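Local structure of cytochrome c552 (Thermochromatium tepidum, 5ZE8) at residues N193-E198 and L210-N215; S42-N47 and K205-L210; T132-N137 and R158-I163. The protein probably transfers electrons at low potential through five covalently attached c-type hemes in a purple sulfur photosynthetic bacterium. One frame throughout, in Å; residues are numbered along the deposited sequence.

Contact 1: residues N193-E198 and L210-N215; sequences NPHLGE and LTMEAN. With HEC (heme c), chain B; SO4 (sulfate ion), chain G.
The imidazole of His195 is held between two apolar groups. Met212 CE lies over the centre of one face, 3.5 Å from the centroid of the His195 ring and 6° off its normal, a CH-pi contact; Pro194 CG lies over the centre of the opposite face. At the edge, NE2 binds the heme iron, which takes its other axial ligand from His49. This is the bis-histidine arrangement of a multiheme cytochrome c. At another point of the ring's edge, His195 ND1 donates to Leu210 O over 2.8 Å, nearly straight at 169°. The oxygen lies in the ring plane and the nitrogen in the carbonyl plane, so the bond fixes the ring's rotation about the iron-nitrogen axis and probably makes the imidazole a more electron-rich ligand. With CG anti to the backbone N (chi1 -174°), Met212 stretches out toward the heme and bends at chi3; its CE therefore also reaches the porphyrin, 3.5 Å from HEC C4A. The backbones are joined directly as well, Leu210 N donating to Pro194 O at 2.9 Å. A water also bridges the segments, donating to His195 O at 2.9 Å and accepting from Met212 N at 2.8 Å.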
loop_
_atom_site.group_PDB
_atom_site.type_symbol
_atom_site.label_atom_id
_atom_site.label_comp_id
_atom_site.label_asym_id
_atom_site.label_seq_id
_atom_site.Cartn_x
_atom_site.Cartn_y
_atom_site.Cartn_z
ATOM N N ASN A 193 16.409 28.900 5.862
ATOM C CA ASN A 193 15.883 28.276 4.604
ATOM C C ASN A 193 17.046 27.929 3.735
ATOM O O ASN A 193 17.623 28.806 3.066
ATOM C CB ASN A 193 14.897 29.209 3.915
ATOM C CG ASN A 193 14.197 28.522 2.727
ATOM O OD1 ASN A 193 14.674 27.513 2.254
ATOM N ND2 ASN A 193 13.052 29.008 2.370
ATOM N N PRO A 194 17.424 26.613 3.662
ATOM C CA PRO A 194 18.524 26.172 2.866
ATOM C C PRO A 194 18.180 25.910 1.373
ATOM O O PRO A 194 19.031 25.460 0.644
ATOM C CB PRO A 194 18.837 24.824 3.499
ATOM C CG PRO A 194 17.464 24.278 3.879
ATOM C CD PRO A 194 16.688 25.476 4.313
ATOM N N HIS A 195 16.931 26.210 1.013
ATOM C CA HIS A 195 16.389 25.949 -0.309
ATOM C C HIS A 195 16.428 27.198 -1.231
ATOM O O HIS A 195 15.835 27.144 -2.315
ATOM C CB HIS A 195 14.963 25.489 -0.206
ATOM C CG HIS A 195 14.739 24.356 0.737
ATOM N ND1 HIS A 195 15.406 23.162 0.592
ATOM C CD2 HIS A 195 13.863 24.200 1.767
ATOM C CE1 HIS A 195 14.992 22.353 1.562
ATOM N NE2 HIS A 195 14.040 22.938 2.255
ATOM N N LEU A 196 17.235 28.217 -0.892
ATOM C CA LEU A 196 17.242 29.524 -1.635
ATOM C C LEU A 196 18.555 29.805 -2.316
ATOM O O LEU A 196 18.921 30.993 -2.568
ATOM C CB LEU A 196 16.937 30.671 -0.708
ATOM C CG LEU A 196 15.617 30.588 0.034
ATOM C CD1 LEU A 196 15.376 31.741 0.999
ATOM C CD2 LEU A 196 14.500 30.436 -0.981
ATOM N N GLY A 197 19.315 28.769 -2.540
ATOM C CA GLY A 197 20.555 28.853 -3.267
ATOM C C GLY A 197 21.831 28.911 -2.460
ATOM O O GLY A 197 22.878 28.959 -3.064
ATOM N N GLU A 198 21.776 28.859 -1.130
ATOM C CA GLU A 198 23.017 28.817 -0.309
ATOM C C GLU A 198 22.880 28.019 0.986
ATOM O O GLU A 198 21.736 27.814 1.431
ATOM C CB GLU A 198 23.459 30.219 0.029
ATOM C CG GLU A 198 22.433 31.093 0.713
ATOM C CD GLU A 198 22.662 32.584 0.413
ATOM O OE1 GLU A 198 21.673 33.348 0.359
ATOM O OE2 GLU A 198 23.825 33.007 0.211
ATOM N N LEU A 210 20.409 23.039 -0.120
ATOM C CA LEU A 210 19.450 21.976 -0.495
ATOM C C LEU A 210 18.549 22.547 -1.583
ATOM O O LEU A 210 17.419 22.881 -1.346
ATOM C CB LEU A 210 18.640 21.538 0.774
ATOM C CG LEU A 210 19.532 20.846 1.816
ATOM C CD1 LEU A 210 18.610 20.585 2.991
ATOM C CD2 LEU A 210 20.134 19.512 1.305
ATOM N N THR A 211 19.111 22.708 -2.769
ATOM C CA THR A 211 18.548 23.456 -3.803
ATOM C C THR A 211 17.296 22.778 -4.281
ATOM O O THR A 211 17.255 21.532 -4.317
ATOM C CB THR A 211 19.582 23.499 -4.917
ATOM O OG1 THR A 211 20.741 24.176 -4.354
ATOM C CG2 THR A 211 19.124 24.247 -6.154
ATOM N N MET A 212 16.338 23.622 -4.641
ATOM C CA MET A 212 14.927 23.201 -4.804
ATOM C C MET A 212 14.321 23.821 -6.050
ATOM O O MET A 212 14.719 24.916 -6.423
ATOM C CB MET A 212 14.141 23.657 -3.638
ATOM C CG MET A 212 12.693 23.177 -3.580
ATOM S SD MET A 212 11.853 23.654 -2.052
ATOM C CE MET A 212 12.404 22.289 -1.061
ATOM N N GLU A 213 13.377 23.129 -6.682
ATOM C CA GLU A 213 12.660 23.607 -7.865
ATOM C C GLU A 213 11.209 23.373 -7.671
ATOM O O GLU A 213 10.795 22.349 -7.069
ATOM C CB GLU A 213 13.053 22.738 -9.054
ATOM C CG GLU A 213 14.474 22.933 -9.424
ATOM C CD GLU A 213 14.822 22.176 -10.677
ATOM O OE1 GLU A 213 14.468 20.986 -10.949
ATOM O OE2 GLU A 213 15.539 22.825 -11.462
ATOM N N ALA A 214 10.355 24.248 -8.165
ATOM C CA ALA A 214 8.946 24.080 -8.100
ATOM C C ALA A 214 8.556 23.071 -9.184
ATOM O O ALA A 214 9.106 23.068 -10.302
ATOM C CB ALA A 214 8.201 25.414 -8.365
ATOM N N ASN A 215 7.645 22.163 -8.834
ATOM C CA ASN A 215 7.216 21.093 -9.716
ATOM C C ASN A 215 5.784 20.642 -9.324
ATOM O O ASN A 215 5.575 19.513 -8.862
ATOM C CB ASN A 215 8.255 20.010 -9.752
ATOM C CG ASN A 215 8.073 18.986 -10.841
ATOM O OD1 ASN A 215 7.066 18.970 -11.542
ATOM N ND2 ASN A 215 9.049 18.080 -10.964
HETATM FE FE HEC B . 12.874 22.114 3.784
HETATM C CHA HEC B . 10.113 23.896 2.785
HETATM C CHB HEC B . 11.941 19.499 1.786
HETATM C CHC HEC B . 15.579 20.279 4.845
HETATM C CHD HEC B . 13.796 24.626 5.900
HETATM N NA HEC B . 11.382 21.780 2.488
HETATM C C1A HEC B . 10.346 22.662 2.213
HETATM C C2A HEC B . 9.470 22.104 1.236
HETATM C C3A HEC B . 9.954 20.840 0.964
HETATM C C4A HEC B . 11.160 20.640 1.713
HETATM C CMA HEC B . 9.394 19.838 -0.036
HETATM C CAA HEC B . 8.196 22.724 0.733
HETATM C CBA HEC B . 8.367 23.894 -0.245
HETATM C CGA HEC B . 6.964 24.137 -0.783
HETATM O O1A HEC B . 6.163 24.803 -0.121
HETATM O O2A HEC B . 6.627 23.803 -1.937
HETATM N NB HEC B . 13.618 20.241 3.369
HETATM C C1B HEC B . 13.055 19.329 2.528
HETATM C C2B HEC B . 13.829 18.154 2.562
HETATM C C3B HEC B . 14.856 18.293 3.429
HETATM C C4B HEC B . 14.702 19.691 3.912
HETATM C CMB HEC B . 13.387 16.915 1.729
HETATM C CAB HEC B . 16.035 17.389 3.648
HETATM C CBB HEC B . 16.751 16.902 2.498
HETATM N NC HEC B . 14.408 22.434 5.116
HETATM C C1C HEC B . 15.424 21.527 5.382
HETATM C C2C HEC B . 16.229 22.031 6.446
HETATM C C3C HEC B . 15.706 23.268 6.818
HETATM C C4C HEC B . 14.601 23.520 5.955
HETATM C CMC HEC B . 17.325 21.210 7.101
HETATM C CAC HEC B . 16.138 24.228 7.900
HETATM C CBC HEC B . 17.468 24.471 8.144
HETATM N ND HEC B . 12.116 23.830 4.231
HETATM C C1D HEC B . 12.656 24.736 5.130
HETATM C C2D HEC B . 11.802 25.900 5.224
HETATM C C3D HEC B . 10.787 25.723 4.370
HETATM C C4D HEC B . 11.006 24.388 3.737
HETATM C CMD HEC B . 12.012 27.127 6.118
HETATM C CAD HEC B . 9.599 26.629 4.165
HETATM C CBD HEC B . 8.403 26.219 5.025
HETATM C CGD HEC B . 8.547 25.711 6.428
HETATM O O1D HEC B . 8.796 26.544 7.356
HETATM O O2D HEC B . 8.384 24.468 6.640
HETATM S S SO4 G . 10.694 31.535 4.530
HETATM O O1 SO4 G . 10.301 32.972 4.253
HETATM O O2 SO4 G . 12.089 31.381 4.028
HETATM O O3 SO4 G . 10.605 31.127 5.999
HETATM O O4 SO4 G . 9.755 30.747 3.690
HETATM O O HOH W 1 19.569 26.111 -2.015
HETATM O O HOH W 2 17.263 26.285 -4.680
#

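Contact 2: residues S42-N47 and K205-L210; sequences SELCAN and KTIPAL. With HEC (heme c), chain B.
Leu44 enters this contact with both of its methyl branches. Its CD1 passes alongside Ile207, the two side chains running in opposite directions with Leu44 CD1 and Ile207 CD1 3.9 Å apart. The other branch meets two partners tip to tip: Leu44 CD2 is 4.1 Å from Pro208 CD and equally 4.1 Å from Leu210 CD1. The bond from CA to CB already points at 205-210, and with CG anti to the backbone N (chi1 174°) the two methyls fall on different partners. Nearer solvent, the bent chain of Lys205 crosses the side chain of Asn47 at about a right angle.

Behind this apolar layer lies the heme, whose rim both segments touch. Leu210 CD1 packs 3.6 Å from HEC CHC, and Ile207 CG2 lies 3.9 Å from HEC CMC. Cys45, next to Leu44, makes the thioether, with SG bonded to HEC CAB; it is the first cysteine of a CXXCH heme-attachment motif. The leucine is thus positioned by the turn that carries the covalent link, a turn braced by the backbone bond from Ala46 N to Ser42 O, 3.1 Å long. Farther out, strand 200-202 pairs with strand 205-207 and supports Ile207 through Val200 and Leu202, while helices 50-57 and 127-131 pack against the short helix 42-46 through Tyr53, Trp56 and Cys127.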
loop_
_atom_site.group_PDB
_atom_site.type_symbol
_atom_site.label_atom_id
_atom_site.label_comp_id
_atom_site.label_asym_id
_atom_site.label_seq_id
_atom_site.Cartn_x
_atom_site.Cartn_y
_atom_site.Cartn_z
ATOM N N SER A 42 17.339 11.483 6.016
ATOM C CA SER A 42 16.062 12.110 6.460
ATOM C C SER A 42 16.242 12.835 7.823
ATOM O O SER A 42 15.433 13.728 8.193
ATOM C CB SER A 42 14.948 11.067 6.519
ATOM O OG SER A 42 14.825 10.399 5.247
ATOM N N GLU A 43 17.227 12.379 8.611
ATOM C CA GLU A 43 17.541 13.020 9.875
ATOM C C GLU A 43 17.951 14.492 9.654
ATOM O O GLU A 43 17.739 15.316 10.561
ATOM C CB GLU A 43 18.639 12.234 10.629
ATOM C CG GLU A 43 18.279 10.820 10.939
ATOM C CD GLU A 43 17.120 10.680 11.904
ATOM O OE1 GLU A 43 17.061 11.483 12.855
ATOM O OE2 GLU A 43 16.278 9.718 11.748
ATOM N N LEU A 44 18.579 14.834 8.554
ATOM C CA LEU A 44 18.938 16.214 8.282
ATOM C C LEU A 44 17.683 17.049 8.089
ATOM O O LEU A 44 17.512 18.059 8.731
ATOM C CB LEU A 44 19.835 16.359 7.038
ATOM C CG LEU A 44 20.070 17.871 6.715
ATOM C CD1 LEU A 44 20.766 18.533 7.920
ATOM C CD2 LEU A 44 20.833 18.108 5.464
ATOM N N CYS A 45 16.732 16.562 7.319
ATOM C CA CYS A 45 15.472 17.211 7.075
ATOM C C CYS A 45 14.696 17.440 8.327
ATOM O O CYS A 45 14.045 18.458 8.470
ATOM C CB CYS A 45 14.654 16.409 6.048
ATOM S SG CYS A 45 15.489 15.841 4.570
ATOM N N ALA A 46 14.777 16.512 9.301
ATOM C CA ALA A 46 14.053 16.536 10.531
ATOM C C ALA A 46 14.449 17.714 11.363
ATOM O O ALA A 46 13.648 18.125 12.165
ATOM C CB ALA A 46 14.329 15.303 11.358
ATOM N N ASN A 47 15.603 18.289 11.104
ATOM C CA ASN A 47 15.943 19.537 11.843
ATOM C C ASN A 47 14.947 20.643 11.706
ATOM O O ASN A 47 14.764 21.396 12.664
ATOM C CB ASN A 47 17.293 20.017 11.417
ATOM C CG ASN A 47 18.413 19.169 11.955
ATOM O OD1 ASN A 47 19.317 18.829 11.234
ATOM N ND2 ASN A 47 18.368 18.865 13.248
ATOM N N LYS A 205 25.225 24.950 13.468
ATOM C CA LYS A 205 25.659 23.866 12.583
ATOM C C LYS A 205 25.418 24.344 11.138
ATOM O O LYS A 205 24.420 25.009 10.875
ATOM C CB LYS A 205 24.776 22.660 12.908
ATOM C CG LYS A 205 25.243 21.330 12.362
ATOM C CD LYS A 205 24.532 20.156 13.041
ATOM C CE LYS A 205 23.033 20.006 12.707
ATOM N NZ LYS A 205 22.743 18.835 11.820
ATOM N N THR A 206 26.349 24.106 10.220
ATOM C CA THR A 206 26.136 24.531 8.848
ATOM C C THR A 206 25.236 23.464 8.206
ATOM O O THR A 206 25.483 22.253 8.362
ATOM C CB THR A 206 27.446 24.796 8.047
ATOM O OG1 THR A 206 27.911 23.612 7.397
ATOM C CG2 THR A 206 28.524 25.323 8.956
ATOM N N ILE A 207 24.163 23.957 7.595
ATOM C CA ILE A 207 23.258 23.150 6.740
ATOM C C ILE A 207 23.678 23.404 5.295
ATOM O O ILE A 207 23.685 24.522 4.840
ATOM C CB ILE A 207 21.779 23.544 6.930
ATOM C CG1 ILE A 207 21.385 23.482 8.430
ATOM C CG2 ILE A 207 20.830 22.679 6.049
ATOM C CD1 ILE A 207 21.501 22.124 9.116
ATOM N N PRO A 208 24.001 22.331 4.555
ATOM C CA PRO A 208 24.392 22.634 3.172
ATOM C C PRO A 208 23.203 23.204 2.347
ATOM O O PRO A 208 22.002 23.005 2.724
ATOM C CB PRO A 208 24.808 21.283 2.683
ATOM C CG PRO A 208 23.921 20.300 3.412
ATOM C CD PRO A 208 23.810 20.905 4.793
ATOM N N ALA A 209 23.504 23.870 1.221
ATOM C CA ALA A 209 22.475 24.244 0.299
ATOM C C ALA A 209 21.719 22.944 -0.169
ATOM O O ALA A 209 22.316 21.909 -0.520
ATOM C CB ALA A 209 23.054 24.986 -0.887
ATOM N N LEU A 210 20.409 23.039 -0.120
ATOM C CA LEU A 210 19.450 21.976 -0.495
ATOM C C LEU A 210 18.549 22.547 -1.583
ATOM O O LEU A 210 17.419 22.881 -1.346
ATOM C CB LEU A 210 18.640 21.538 0.774
ATOM C CG LEU A 210 19.532 20.846 1.816
ATOM C CD1 LEU A 210 18.610 20.585 2.991
ATOM C CD2 LEU A 210 20.134 19.512 1.305
HETATM FE FE HEC B . 12.874 22.114 3.784
HETATM C CHA HEC B . 10.113 23.896 2.785
HETATM C CHB HEC B . 11.941 19.499 1.786
HETATM C CHC HEC B . 15.579 20.279 4.845
HETATM C CHD HEC B . 13.796 24.626 5.900
HETATM N NA HEC B . 11.382 21.780 2.488
HETATM C C1A HEC B . 10.346 22.662 2.213
HETATM C C2A HEC B . 9.470 22.104 1.236
HETATM C C3A HEC B . 9.954 20.840 0.964
HETATM C C4A HEC B . 11.160 20.640 1.713
HETATM C CMA HEC B . 9.394 19.838 -0.036
HETATM C CAA HEC B . 8.196 22.724 0.733
HETATM C CBA HEC B . 8.367 23.894 -0.245
HETATM C CGA HEC B . 6.964 24.137 -0.783
HETATM O O1A HEC B . 6.163 24.803 -0.121
HETATM O O2A HEC B . 6.627 23.803 -1.937
HETATM N NB HEC B . 13.618 20.241 3.369
HETATM C C1B HEC B . 13.055 19.329 2.528
HETATM C C2B HEC B . 13.829 18.154 2.562
HETATM C C3B HEC B . 14.856 18.293 3.429
HETATM C C4B HEC B . 14.702 19.691 3.912
HETATM C CMB HEC B . 13.387 16.915 1.729
HETATM C CAB HEC B . 16.035 17.389 3.648
HETATM C CBB HEC B . 16.751 16.902 2.498
HETATM N NC HEC B . 14.408 22.434 5.116
HETATM C C1C HEC B . 15.424 21.527 5.382
HETATM C C2C HEC B . 16.229 22.031 6.446
HETATM C C3C HEC B . 15.706 23.268 6.818
HETATM C C4C HEC B . 14.601 23.520 5.955
HETATM C CMC HEC B . 17.325 21.210 7.101
HETATM C CAC HEC B . 16.138 24.228 7.900
HETATM C CBC HEC B . 17.468 24.471 8.144
HETATM N ND HEC B . 12.116 23.830 4.231
HETATM C C1D HEC B . 12.656 24.736 5.130
HETATM C C2D HEC B . 11.802 25.900 5.224
HETATM C C3D HEC B . 10.787 25.723 4.370
HETATM C C4D HEC B . 11.006 24.388 3.737
HETATM C CMD HEC B . 12.012 27.127 6.118
HETATM C CAD HEC B . 9.599 26.629 4.165
HETATM C CBD HEC B . 8.403 26.219 5.025
HETATM C CGD HEC B . 8.547 25.711 6.428
HETATM O O1D HEC B . 8.796 26.544 7.356
HETATM O O2D HEC B . 8.384 24.468 6.640
#

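Contact 3: residues T132-N137 and R158-I163; sequences TLKTYN and RLQAPI. With HEC (heme c), chain B.
Gln160 reaches across to Leu133 and Lys134 and can be followed atom by atom. Its CB points toward strand 133-136 and already approaches the backbone, 3.9 Å from Leu133 O. CG comes closer, 3.4 Å from the same Leu133 O, a carbon set against a carbonyl. The chain then bends at chi2 (-70°), which turns the amide aside so that it runs past the aliphatic base of Lys134: CD and OE1 lie against Lys134 CG, the latter pair 3.8 Å apart. At the tip the two amide atoms divide their work. NE2 turns back along its own segment and donates to Arg158 O, just before strand 159-161, at 3.1 Å, almost straight at 166°, although it approaches from above that carbonyl plane; it also donates to Glu213. OE1 accepts from Asn215, whose ND2 serves Lys134 O as well and so bridges the two segments.

Thr132 CG2 rests 3.9 Å from Arg158 O, while Thr132 OG1 turns to Val128 O and Arg109. Strand 133-136 has its own partner, strand 153-155, with a classic beta bulge where Lys134 and Thr135 face Asp154.

Leu159 starts away from 132-137, yet its CD2 comes back near Thr132 while CD1 packs against the heme, 3.8 Å from HEC C2B. Just past the strand, Ile163 N donates to the propionate oxygen HEC O2A at 2.8 Å. Leu133, in contrast, touches a second heme, which places this contact between two cofactors.

The direct touch between the segments is thus van der Waals packing, with polar groups bonded mostly to third parties. A buried amide with bonds at both ends is held in one orientation, and Asn215, bonded to both segments, adds a polar link that their direct packing lacks.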
loop_
_atom_site.group_PDB
_atom_site.type_symbol
_atom_site.label_atom_id
_atom_site.label_comp_id
_atom_site.label_asym_id
_atom_site.label_seq_id
_atom_site.Cartn_x
_atom_site.Cartn_y
_atom_site.Cartn_z
ATOM N N THR A 132 13.164 13.812 -5.076
ATOM C CA THR A 132 14.064 13.995 -6.270
ATOM C C THR A 132 13.410 13.437 -7.557
ATOM O O THR A 132 14.060 13.418 -8.599
ATOM C CB THR A 132 15.511 13.511 -6.028
ATOM O OG1 THR A 132 15.544 12.173 -5.633
ATOM C CG2 THR A 132 16.203 14.405 -4.990
ATOM N N LEU A 133 12.198 12.883 -7.471
ATOM C CA LEU A 133 11.471 12.417 -8.681
ATOM C C LEU A 133 11.072 13.665 -9.430
ATOM O O LEU A 133 10.446 14.542 -8.877
ATOM C CB LEU A 133 10.230 11.675 -8.264
ATOM C CG LEU A 133 10.440 10.402 -7.445
ATOM C CD1 LEU A 133 9.069 9.873 -7.052
ATOM C CD2 LEU A 133 11.343 9.375 -8.097
ATOM N N LYS A 134 11.470 13.778 -10.710
ATOM C CA LYS A 134 11.224 14.997 -11.481
ATOM C C LYS A 134 10.122 14.884 -12.536
ATOM O O LYS A 134 9.191 15.675 -12.523
ATOM C CB LYS A 134 12.484 15.544 -12.077
ATOM C CG LYS A 134 12.271 16.881 -12.737
ATOM C CD LYS A 134 13.580 17.397 -13.274
ATOM C CE LYS A 134 13.369 18.723 -13.942
ATOM N NZ LYS A 134 14.692 19.093 -14.516
ATOM N N THR A 135 10.207 13.863 -13.376
ATOM C CA THR A 135 9.229 13.745 -14.490
ATOM C C THR A 135 8.835 12.290 -14.611
ATOM O O THR A 135 9.696 11.436 -14.800
ATOM C CB THR A 135 9.863 14.209 -15.787
ATOM O OG1 THR A 135 10.409 15.542 -15.637
ATOM C CG2 THR A 135 8.889 14.152 -16.938
ATOM N N TYR A 136 7.562 12.037 -14.516
ATOM C CA TYR A 136 7.055 10.689 -14.654
ATOM C C TYR A 136 6.878 10.281 -16.119
ATOM O O TYR A 136 6.130 10.917 -16.855
ATOM C CB TYR A 136 5.755 10.542 -13.965
ATOM C CG TYR A 136 5.132 9.138 -13.975
ATOM C CD1 TYR A 136 5.842 8.048 -13.643
ATOM C CD2 TYR A 136 3.816 8.945 -14.388
ATOM C CE1 TYR A 136 5.286 6.787 -13.651
ATOM C CE2 TYR A 136 3.244 7.675 -14.408
ATOM C CZ TYR A 136 4.010 6.582 -14.029
ATOM O OH TYR A 136 3.435 5.321 -14.115
ATOM N N ASN A 137 7.607 9.249 -16.508
ATOM C CA ASN A 137 7.646 8.731 -17.936
ATOM C C ASN A 137 6.664 7.606 -18.222
ATOM O O ASN A 137 6.552 7.208 -19.372
ATOM C CB ASN A 137 9.039 8.351 -18.327
ATOM C CG ASN A 137 9.958 9.546 -18.276
ATOM O OD1 ASN A 137 9.593 10.619 -18.760
ATOM N ND2 ASN A 137 11.109 9.383 -17.666
ATOM N N ARG A 158 18.113 18.146 -7.640
ATOM C CA ARG A 158 17.517 19.212 -6.847
ATOM C C ARG A 158 16.231 18.616 -6.267
ATOM O O ARG A 158 15.571 17.761 -6.863
ATOM C CB ARG A 158 17.125 20.443 -7.661
ATOM C CG ARG A 158 18.365 21.104 -8.239
ATOM C CD ARG A 158 18.081 22.095 -9.317
ATOM N NE ARG A 158 19.235 22.994 -9.455
ATOM C CZ ARG A 158 19.236 24.128 -10.158
ATOM N NH1 ARG A 158 18.185 24.483 -10.885
ATOM N NH2 ARG A 158 20.320 24.907 -10.143
ATOM N N LEU A 159 15.909 19.059 -5.094
ATOM C CA LEU A 159 14.658 18.759 -4.482
ATOM C C LEU A 159 13.542 19.373 -5.273
ATOM O O LEU A 159 13.660 20.452 -5.893
ATOM C CB LEU A 159 14.626 19.336 -3.068
ATOM C CG LEU A 159 15.554 18.749 -2.028
ATOM C CD1 LEU A 159 15.398 19.396 -0.674
ATOM C CD2 LEU A 159 15.282 17.293 -1.870
ATOM N N GLN A 160 12.432 18.668 -5.258
ATOM C CA GLN A 160 11.207 19.000 -6.024
ATOM C C GLN A 160 10.101 19.272 -5.052
ATOM O O GLN A 160 9.864 18.479 -4.131
ATOM C CB GLN A 160 10.834 17.872 -6.973
ATOM C CG GLN A 160 11.937 17.418 -7.884
ATOM C CD GLN A 160 12.306 18.463 -8.986
ATOM O OE1 GLN A 160 11.428 18.989 -9.707
ATOM N NE2 GLN A 160 13.618 18.828 -9.073
ATOM N N ALA A 161 9.412 20.409 -5.219
ATOM C CA ALA A 161 8.385 20.828 -4.261
ATOM C C ALA A 161 7.116 21.291 -4.917
ATOM O O ALA A 161 7.169 21.736 -6.015
ATOM C CB ALA A 161 8.937 21.960 -3.448
ATOM N N PRO A 162 5.973 21.243 -4.229
ATOM C CA PRO A 162 4.707 21.644 -4.873
ATOM C C PRO A 162 4.654 23.088 -5.245
ATOM O O PRO A 162 4.117 23.418 -6.295
ATOM C CB PRO A 162 3.654 21.279 -3.825
ATOM C CG PRO A 162 4.349 21.052 -2.556
ATOM C CD PRO A 162 5.777 20.737 -2.849
ATOM N N ILE A 163 5.233 23.953 -4.405
ATOM C CA ILE A 163 5.300 25.426 -4.721
ATOM C C ILE A 163 6.731 25.934 -4.892
ATOM O O ILE A 163 6.988 26.768 -5.766
ATOM C CB ILE A 163 4.723 26.240 -3.607
ATOM C CG1 ILE A 163 3.346 25.720 -3.197
ATOM C CG2 ILE A 163 4.669 27.765 -3.966
ATOM C CD1 ILE A 163 2.401 25.861 -4.332
HETATM FE FE HEC B . 12.874 22.114 3.784
HETATM C CHA HEC B . 10.113 23.896 2.785
HETATM C CHB HEC B . 11.941 19.499 1.786
HETATM C CHC HEC B . 15.579 20.279 4.845
HETATM C CHD HEC B . 13.796 24.626 5.900
HETATM N NA HEC B . 11.382 21.780 2.488
HETATM C C1A HEC B . 10.346 22.662 2.213
HETATM C C2A HEC B . 9.470 22.104 1.236
HETATM C C3A HEC B . 9.954 20.840 0.964
HETATM C C4A HEC B . 11.160 20.640 1.713
HETATM C CMA HEC B . 9.394 19.838 -0.036
HETATM C CAA HEC B . 8.196 22.724 0.733
HETATM C CBA HEC B . 8.367 23.894 -0.245
HETATM C CGA HEC B . 6.964 24.137 -0.783
HETATM O O1A HEC B . 6.163 24.803 -0.121
HETATM O O2A HEC B . 6.627 23.803 -1.937
HETATM N NB HEC B . 13.618 20.241 3.369
HETATM C C1B HEC B . 13.055 19.329 2.528
HETATM C C2B HEC B . 13.829 18.154 2.562
HETATM C C3B HEC B . 14.856 18.293 3.429
HETATM C C4B HEC B . 14.702 19.691 3.912
HETATM C CMB HEC B . 13.387 16.915 1.729
HETATM C CAB HEC B . 16.035 17.389 3.648
HETATM C CBB HEC B . 16.751 16.902 2.498
HETATM N NC HEC B . 14.408 22.434 5.116
HETATM C C1C HEC B . 15.424 21.527 5.382
HETATM C C2C HEC B . 16.229 22.031 6.446
HETATM C C3C HEC B . 15.706 23.268 6.818
HETATM C C4C HEC B . 14.601 23.520 5.955
HETATM C CMC HEC B . 17.325 21.210 7.101
HETATM C CAC HEC B . 16.138 24.228 7.900
HETATM C CBC HEC B . 17.468 24.471 8.144
HETATM N ND HEC B . 12.116 23.830 4.231
HETATM C C1D HEC B . 12.656 24.736 5.130
HETATM C C2D HEC B . 11.802 25.900 5.224
HETATM C C3D HEC B . 10.787 25.723 4.370
HETATM C C4D HEC B . 11.006 24.388 3.737
HETATM C CMD HEC B . 12.012 27.127 6.118
HETATM C CAD HEC B . 9.599 26.629 4.165
HETATM C CBD HEC B . 8.403 26.219 5.025
HETATM C CGD HEC B . 8.547 25.711 6.428
HETATM O O1D HEC B . 8.796 26.544 7.356
HETATM O O2D HEC B . 8.384 24.468 6.640
#

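Overall arrangement
From the N terminus, residues 42-47 come first and wait longest for their partner. The chain next closes contact 3, bringing 158-163 back to 132-137 over a 20-residue excursion, and this loop is nested inside the much longer one that contact 2 closes when 205-210 arrives. Contact 1 opens at 193-198, before contact 2 is complete, and ends at 210-215, so these two cross and share Leu210. Contacts 3 and 1 follow in series yet join laterally, since strands 159-161 and 212-214 form a parallel pair. All three touch one heme, tying together its cysteine-bearing helix, its distal histidine loop and the propionate-binding loop that follows strand 159-161.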